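Local coordinates for CurK, CurL fusion protein (Moorea producens 3L, PDB 4MYZ), which joins the C-terminal docking domain of CurK to the N-terminal docking domain of CurL, whose class 2 pairing links successive modules of the curacin A polyketide synthase, at the interface of chains A and B. Coordinates in Å, arbitrary orientation; residue numbers count along the deposited sequence, not the author numbering. Chains: chain A/B, CurK, CurL fusion protein.

The interface of chains A and B. Residues chain A 18, 22, 57, 60; chain B 18-19, 22, 56-57, 60.
A:Leu57 and B:Leu57, one from each copy of helix 56-71, meet near the two-fold axis, and from there each reaches on to helix 15-32 of the other chain. This apolar patch illustrates how aliphatic side chains interlock between helices. Helix 56-71 belongs to the CurL part and helix 15-32 to the CurK part, so A:Leu57 against B:Leu18, and B:Leu57 against A:Leu18, are CurL-to-CurK contacts. An engineered linker fuses the two parts; these pairs run between different chains, and the structure alone does not show whether they match the contact between unfused CurK and CurL.

Among the leucine contacts, the side chains of A:Leu18 and B:Leu57 run antiparallel past one another, with A:Leu18 CD2 3.6 Å from B:Leu57 CD2. The twin pair brings A:Leu57 CD2 to 3.7 Å from B:Leu18 CD2. In A:Leu57, CG lies opposite the backbone N (chi1 -170°), which carries the branch point towards chain B, and chi2 (61°) sets the methyls: CD2 packs on B:Leu18 and the stem of B:Glu19, while CD1 meets both B:Val22 CG2 and, 3.7 Å away near the axis, B:Leu57 CD1.

Further aliphatic contacts lie beside the leucines. A:Val22 meets the CD1 branch of B:Leu57 obliquely through its CG2 methyl, at 3.8 Å between A:Val22 CG2 and B:Leu57 CD1; B:Val22 does the same to A:Leu57. The stem of B:Glu19 crosses A:Leu57 nearly at right angles, B:Glu19 CG lying 3.8 Å from A:Leu57 CD2. One helical turn beyond the leucines, the alanine methyls face each other across the axis, A:Ala60 CB to B:Ala60 CB at 4.1 Å.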
# COMPACT_ATOMS: atom_id res chain seq x y z
N LEU A 18 0.89 -11.54 5.41
CA LEU A 18 0.43 -10.31 4.75
C LEU A 18 1.18 -9.09 5.31
O LEU A 18 1.69 -8.27 4.55
CB LEU A 18 -1.06 -10.17 4.96
CG LEU A 18 -1.75 -8.96 4.42
CD1 LEU A 18 -1.58 -8.87 2.90
CD2 LEU A 18 -3.21 -9.07 4.78
N VAL A 22 3.73 -6.69 3.22
CA VAL A 22 3.50 -5.24 3.11
C VAL A 22 4.76 -4.48 3.54
O VAL A 22 5.20 -3.58 2.83
CB VAL A 22 2.27 -4.83 3.93
CG1 VAL A 22 2.24 -3.33 4.17
CG2 VAL A 22 0.99 -5.33 3.30
N LEU A 57 -0.68 -1.57 8.62
CA LEU A 57 -1.68 -0.82 7.88
C LEU A 57 -1.46 0.69 7.95
O LEU A 57 -1.63 1.39 6.98
CB LEU A 57 -3.09 -1.23 8.32
CG LEU A 57 -4.26 -0.72 7.49
CD1 LEU A 57 -4.19 -1.21 6.06
CD2 LEU A 57 -5.57 -1.15 8.14
N ALA A 60 1.33 1.35 5.70
CA ALA A 60 0.86 1.27 4.32
C ALA A 60 0.20 2.55 3.87
O ALA A 60 0.42 2.99 2.75
CB ALA A 60 -0.11 0.09 4.14
N LEU B 18 -9.00 4.18 9.28
CA LEU B 18 -7.73 3.87 8.65
C LEU B 18 -7.91 3.00 7.40
O LEU B 18 -7.36 3.29 6.33
CB LEU B 18 -6.81 3.21 9.67
CG LEU B 18 -5.51 2.59 9.16
CD1 LEU B 18 -4.61 3.68 8.58
CD2 LEU B 18 -4.81 1.80 10.25
N GLU B 19 -8.74 1.96 7.52
CA GLU B 19 -9.08 1.14 6.36
C GLU B 19 -9.70 1.97 5.24
O GLU B 19 -9.31 1.82 4.08
CB GLU B 19 -10.01 -0.02 6.78
CG GLU B 19 -9.36 -1.05 7.67
CD GLU B 19 -10.30 -2.07 8.23
OE1 GLU B 19 -11.48 -2.11 7.83
OE2 GLU B 19 -9.88 -2.85 9.12
N VAL B 22 -6.98 4.15 3.60
CA VAL B 22 -6.15 3.33 2.74
C VAL B 22 -6.86 3.10 1.40
O VAL B 22 -6.26 3.21 0.33
CB VAL B 22 -5.79 2.03 3.47
CG1 VAL B 22 -5.28 0.96 2.51
CG2 VAL B 22 -4.76 2.34 4.54
N ALA B 56 -8.76 -4.21 3.23
CA ALA B 56 -7.92 -3.06 2.90
C ALA B 56 -6.43 -3.41 2.90
O ALA B 56 -5.69 -2.94 2.04
CB ALA B 56 -8.18 -1.91 3.86
N LEU B 57 -5.97 -4.21 3.85
CA LEU B 57 -4.56 -4.54 3.91
C LEU B 57 -4.15 -5.40 2.71
O LEU B 57 -3.07 -5.26 2.17
CB LEU B 57 -4.20 -5.24 5.24
CG LEU B 57 -2.69 -5.44 5.49
CD1 LEU B 57 -1.93 -4.14 5.49
CD2 LEU B 57 -2.56 -6.20 6.83
N ALA B 60 -3.94 -3.14 -0.13
CA ALA B 60 -2.74 -2.31 0.03
C ALA B 60 -1.53 -3.05 -0.48
O ALA B 60 -0.68 -2.42 -1.11
CB ALA B 60 -2.53 -1.89 1.45